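Long-range contact in TerD domain-containing protein (Streptomyces avermitilis, PDB 2QNG), which is of unknown function but binds calcium ions and belongs to the TerD-like CAPAB/TerDEXZ family: residues 45-57 with 88-102. Numbering follows the deposited sequence.
Sequences GDPATDLDIVAAT and SKDGKGFGWDEVMTL. With CA (calcium ion), chain C; CA (calcium ion), chain B.
D50, L51 and D52 meet S88 and E98 around a shared calcium ion. D50 and D52 each give one carboxylate oxygen, OD1; L51 O and S88 O add backbone carbonyls, and E98 OE1 lies farther from the calcium, at 2.6 Å; a water completes the six ligands. The cation lets acceptors crowd: D50 OD1 and S88 O are 3.0 Å apart. D52 OD2 turns instead to Q121.

Hydrogen bonds fix E98 further. Its chain, with CG trans to N (chi1 -173°), reaches across to the other sheet, and OE2 accepts from I53 N at 2.8 Å, the donor 43° out of the carboxylate plane. OE1, besides binding the metal, accepts from S88 N, so one carboxylate ties metal, loop and facing strand together. Before the strands, one water bridges T49 N and D90 O.

Apolar contacts continue along strands 51-57 and 98-102, nearly parallel (7°) with axes 7.4 Å apart. I53 CD1 lies 3.8 Å from E98 CG; the extended chain of selenomethionine M100 sets SE 3.6 Å from A55 CB, and its bend at chi3 carries CE against I53 CG2; small A55 also admits L102 CD2.

Loop 88-97 wraps a second calcium through G91 O, G93 O and both oxygens of D97, with W39 O; both glycines have positive phi, where a side chain would jam against the preceding carbonyl O. Loops and strand starts at one end of this beta sandwich form the TerD domain's calcium-binding site.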
loop_
_atom_site.group_PDB
_atom_site.type_symbol
_atom_site.label_atom_id
_atom_site.label_comp_id
_atom_site.label_asym_id
_atom_site.label_seq_id
_atom_site.Cartn_x
_atom_site.Cartn_y
_atom_site.Cartn_z
ATOM N N GLY A 45 16.125 -20.669 -7.440
ATOM C CA GLY A 45 16.553 -20.590 -8.829
ATOM C C GLY A 45 15.628 -19.831 -9.763
ATOM O O GLY A 45 16.022 -19.516 -10.893
ATOM N N ASP A 46 14.400 -19.547 -9.311
ATOM C CA ASP A 46 13.486 -18.663 -10.044
ATOM C C ASP A 46 13.731 -17.231 -9.592
ATOM O O ASP A 46 14.279 -17.008 -8.511
ATOM C CB ASP A 46 12.022 -19.000 -9.773
ATOM C CG ASP A 46 11.557 -20.233 -10.494
ATOM O OD1 ASP A 46 12.385 -20.930 -11.122
ATOM O OD2 ASP A 46 10.343 -20.506 -10.403
ATOM N N PRO A 47 13.327 -16.250 -10.417
ATOM C CA PRO A 47 13.464 -14.858 -10.009
ATOM C C PRO A 47 12.711 -14.612 -8.705
ATOM O O PRO A 47 11.625 -15.157 -8.500
ATOM C CB PRO A 47 12.809 -14.091 -11.167
ATOM C CG PRO A 47 12.888 -15.006 -12.319
ATOM C CD PRO A 47 12.761 -16.377 -11.775
ATOM N N ALA A 48 13.294 -13.806 -7.836
ATOM C CA ALA A 48 12.697 -13.545 -6.522
ATOM C C ALA A 48 11.358 -12.842 -6.650
ATOM O O ALA A 48 11.177 -11.993 -7.536
ATOM C CB ALA A 48 13.615 -12.689 -5.710
ATOM N N THR A 49 10.442 -13.148 -5.733
ATOM C CA THR A 49 9.172 -12.447 -5.652
ATOM C C THR A 49 9.352 -11.296 -4.654
ATOM O O THR A 49 9.695 -11.547 -3.475
ATOM C CB THR A 49 8.064 -13.362 -5.132
ATOM O OG1 THR A 49 7.878 -14.453 -6.033
ATOM C CG2 THR A 49 6.770 -12.614 -4.998
ATOM N N ASP A 50 9.104 -10.054 -5.092
ATOM C CA ASP A 50 9.330 -8.881 -4.249
ATOM C C ASP A 50 8.095 -8.004 -4.357
ATOM O O ASP A 50 7.816 -7.461 -5.420
ATOM C CB ASP A 50 10.575 -8.139 -4.774
ATOM C CG ASP A 50 10.933 -6.910 -3.944
ATOM O OD1 ASP A 50 10.279 -6.662 -2.883
ATOM O OD2 ASP A 50 11.867 -6.183 -4.368
ATOM N N LEU A 51 7.339 -7.922 -3.269
ATOM C CA LEU A 51 6.219 -7.007 -3.152
ATOM C C LEU A 51 6.681 -5.797 -2.365
ATOM O O LEU A 51 7.479 -5.950 -1.424
ATOM C CB LEU A 51 5.015 -7.666 -2.435
ATOM C CG LEU A 51 4.127 -8.610 -3.282
ATOM C CD1 LEU A 51 4.892 -9.744 -4.001
ATOM C CD2 LEU A 51 3.002 -9.179 -2.427
ATOM N N ASP A 52 6.185 -4.617 -2.742
ATOM C CA ASP A 52 6.488 -3.405 -1.991
ATOM C C ASP A 52 5.202 -2.695 -1.620
ATOM O O ASP A 52 4.314 -2.534 -2.458
ATOM C CB ASP A 52 7.314 -2.431 -2.833
ATOM C CG ASP A 52 8.751 -2.897 -3.050
ATOM O OD1 ASP A 52 9.285 -3.692 -2.277
ATOM O OD2 ASP A 52 9.386 -2.416 -4.003
ATOM N N ILE A 53 5.124 -2.224 -0.369
ATOM C CA ILE A 53 4.022 -1.356 0.053
ATOM C C ILE A 53 4.372 0.077 -0.362
ATOM O O ILE A 53 5.522 0.526 -0.209
ATOM C CB ILE A 53 3.823 -1.412 1.573
ATOM C CG1 ILE A 53 3.538 -2.846 2.026
ATOM C CG2 ILE A 53 2.695 -0.481 1.968
ATOM C CD1 ILE A 53 3.481 -2.999 3.545
ATOM N N VAL A 54 3.362 0.769 -0.885
ATOM C CA VAL A 54 3.547 2.180 -1.232
ATOM C C VAL A 54 2.334 2.967 -0.769
ATOM O O VAL A 54 1.199 2.482 -0.794
ATOM C CB VAL A 54 3.844 2.398 -2.754
ATOM C CG1 VAL A 54 2.770 1.795 -3.574
ATOM C CG2 VAL A 54 3.996 3.887 -3.080
ATOM N N ALA A 55 2.609 4.180 -0.278
ATOM C CA ALA A 55 1.530 5.091 0.110
ATOM C C ALA A 55 1.682 6.402 -0.637
ATOM O O ALA A 55 2.806 6.835 -0.903
ATOM C CB ALA A 55 1.535 5.330 1.606
ATOM N N ALA A 56 0.552 7.048 -0.917
ATOM C CA ALA A 56 0.556 8.349 -1.560
ATOM C C ALA A 56 -0.375 9.271 -0.813
ATOM O O ALA A 56 -1.456 8.846 -0.393
ATOM C CB ALA A 56 0.169 8.245 -3.030
ATOM N N THR A 57 0.059 10.526 -0.631
ATOM C CA THR A 57 -0.796 11.551 -0.021
ATOM C C THR A 57 -1.291 12.495 -1.105
ATOM O O THR A 57 -0.615 12.699 -2.136
ATOM C CB THR A 57 -0.035 12.355 1.019
ATOM O OG1 THR A 57 1.071 12.945 0.347
ATOM C CG2 THR A 57 0.438 11.414 2.141
ATOM N N SER A 88 10.948 -6.530 2.662
ATOM C CA SER A 88 11.553 -7.783 2.219
ATOM C C SER A 88 11.641 -7.741 0.714
ATOM O O SER A 88 10.702 -7.297 0.048
ATOM C CB SER A 88 10.648 -8.952 2.594
ATOM O OG SER A 88 11.182 -10.166 2.101
ATOM N N LYS A 89 12.747 -8.236 0.169
ATOM C CA LYS A 89 12.905 -8.305 -1.285
ATOM C C LYS A 89 12.665 -9.694 -1.830
ATOM O O LYS A 89 12.818 -9.929 -3.019
ATOM C CB LYS A 89 14.267 -7.734 -1.718
ATOM C CG LYS A 89 14.378 -6.240 -1.337
ATOM C CD LYS A 89 15.374 -5.449 -2.131
ATOM C CE LYS A 89 15.375 -3.985 -1.689
ATOM N NZ LYS A 89 15.601 -3.794 -0.212
ATOM N N ASP A 90 12.270 -10.630 -0.963
ATOM C CA ASP A 90 12.115 -12.013 -1.421
ATOM C C ASP A 90 11.033 -12.809 -0.710
ATOM O O ASP A 90 10.736 -13.917 -1.121
ATOM C CB ASP A 90 13.454 -12.769 -1.402
ATOM C CG ASP A 90 14.122 -12.728 -0.035
ATOM O OD1 ASP A 90 13.392 -12.584 0.980
ATOM O OD2 ASP A 90 15.377 -12.862 0.006
ATOM N N GLY A 91 10.422 -12.233 0.331
ATOM C CA GLY A 91 9.398 -12.954 1.048
ATOM C C GLY A 91 9.927 -14.006 2.019
ATOM O O GLY A 91 9.134 -14.655 2.702
ATOM N N LYS A 92 11.243 -14.174 2.099
ATOM C CA LYS A 92 11.797 -15.200 3.004
ATOM C C LYS A 92 11.598 -14.772 4.441
ATOM O O LYS A 92 12.074 -13.706 4.849
ATOM C CB LYS A 92 13.272 -15.447 2.695
ATOM C CG LYS A 92 13.431 -16.154 1.375
ATOM C CD LYS A 92 14.896 -16.228 0.934
ATOM C CE LYS A 92 15.027 -17.013 -0.368
ATOM N NZ LYS A 92 16.437 -17.136 -0.854
ATOM N N GLY A 93 10.887 -15.605 5.201
ATOM C CA GLY A 93 10.564 -15.226 6.570
ATOM C C GLY A 93 9.103 -15.464 6.865
ATOM O O GLY A 93 8.238 -15.147 6.029
ATOM N N PHE A 94 8.839 -16.039 8.029
ATOM C CA PHE A 94 7.491 -16.340 8.480
ATOM C C PHE A 94 6.831 -15.056 8.987
ATOM O O PHE A 94 7.495 -14.165 9.489
ATOM C CB PHE A 94 7.616 -17.377 9.622
ATOM C CG PHE A 94 6.301 -17.891 10.151
ATOM C CD1 PHE A 94 5.590 -18.866 9.467
ATOM C CD2 PHE A 94 5.801 -17.414 11.362
ATOM C CE1 PHE A 94 4.367 -19.333 9.987
ATOM C CE2 PHE A 94 4.599 -17.879 11.876
ATOM C CZ PHE A 94 3.895 -18.821 11.179
ATOM N N GLY A 95 5.513 -14.971 8.883
ATOM C CA GLY A 95 4.833 -13.795 9.411
ATOM C C GLY A 95 4.867 -12.639 8.428
ATOM O O GLY A 95 5.024 -12.850 7.218
ATOM N N TRP A 96 4.711 -11.422 8.939
ATOM C CA TRP A 96 4.588 -10.268 8.041
ATOM C C TRP A 96 5.950 -9.878 7.479
ATOM O O TRP A 96 6.911 -9.723 8.226
ATOM C CB TRP A 96 3.913 -9.117 8.791
ATOM C CG TRP A 96 2.529 -9.516 9.218
ATOM C CD1 TRP A 96 2.123 -9.847 10.480
ATOM C CD2 TRP A 96 1.398 -9.756 8.358
ATOM N NE1 TRP A 96 0.808 -10.229 10.456
ATOM C CE2 TRP A 96 0.337 -10.205 9.171
ATOM C CE3 TRP A 96 1.179 -9.617 6.991
ATOM C CZ2 TRP A 96 -0.936 -10.499 8.649
ATOM C CZ3 TRP A 96 -0.071 -9.927 6.467
ATOM C CH2 TRP A 96 -1.110 -10.364 7.298
ATOM N N ASP A 97 6.037 -9.775 6.152
ATOM C CA ASP A 97 7.310 -9.484 5.494
ATOM C C ASP A 97 7.576 -7.996 5.324
ATOM O O ASP A 97 8.731 -7.568 5.355
ATOM C CB ASP A 97 7.368 -10.157 4.118
ATOM C CG ASP A 97 7.288 -11.658 4.218
ATOM O OD1 ASP A 97 8.218 -12.285 4.791
ATOM O OD2 ASP A 97 6.314 -12.241 3.726
ATOM N N GLU A 98 6.519 -7.205 5.166
ATOM C CA GLU A 98 6.701 -5.772 4.974
ATOM C C GLU A 98 5.547 -5.068 5.665
ATOM O O GLU A 98 4.396 -5.491 5.565
ATOM C CB GLU A 98 6.780 -5.483 3.470
ATOM C CG GLU A 98 7.132 -4.053 3.069
ATOM C CD GLU A 98 7.780 -3.970 1.678
ATOM O OE1 GLU A 98 8.594 -4.852 1.299
ATOM O OE2 GLU A 98 7.499 -2.993 0.965
ATOM N N VAL A 99 5.878 -4.019 6.420
ATOM C CA VAL A 99 4.920 -3.347 7.284
ATOM C C VAL A 99 5.124 -1.854 7.139
ATOM O O VAL A 99 6.257 -1.386 7.163
ATOM C CB VAL A 99 5.105 -3.754 8.774
ATOM C CG1 VAL A 99 4.058 -3.081 9.650
ATOM C CG2 VAL A 99 5.060 -5.291 8.945
HETATM N N MSE A 100 4.017 -1.128 6.988
HETATM C CA MSE A 100 4.067 0.340 6.944
HETATM C C MSE A 100 3.111 0.933 7.951
HETATM O O MSE A 100 2.031 0.411 8.175
HETATM C CB MSE A 100 3.715 0.856 5.552
HETATM C CG MSE A 100 3.693 2.376 5.459
HETATM SE SE MSE A 100 3.272 3.013 3.660
HETATM C CE MSE A 100 4.929 2.522 2.697
ATOM N N THR A 101 3.545 2.026 8.565
ATOM C CA THR A 101 2.731 2.756 9.529
ATOM C C THR A 101 2.322 4.119 8.964
ATOM O O THR A 101 3.153 4.818 8.375
ATOM C CB THR A 101 3.540 2.962 10.801
ATOM O OG1 THR A 101 3.879 1.676 11.343
ATOM C CG2 THR A 101 2.759 3.740 11.866
ATOM N N LEU A 102 1.034 4.463 9.127
ATOM C CA LEU A 102 0.530 5.757 8.691
ATOM C C LEU A 102 -0.082 6.471 9.879
ATOM O O LEU A 102 -1.131 6.079 10.361
ATOM C CB LEU A 102 -0.508 5.574 7.577
ATOM C CG LEU A 102 0.047 4.753 6.383
ATOM C CD1 LEU A 102 -0.335 3.275 6.456
ATOM C CD2 LEU A 102 -0.458 5.345 5.099
HETATM CA CA CA C . 9.702 -5.470 -0.989
HETATM CA CA CA B . 7.189 -14.491 4.034
HETATM O O HOH W 1 11.254 -14.874 -3.646
HETATM O O HOH W 2 8.148 -0.131 -0.431
HETATM O O HOH W 3 5.227 -14.758 5.302
HETATM O O HOH W 4 7.050 -16.867 3.857
HETATM O O HOH W 5 11.577 -4.148 -0.545
#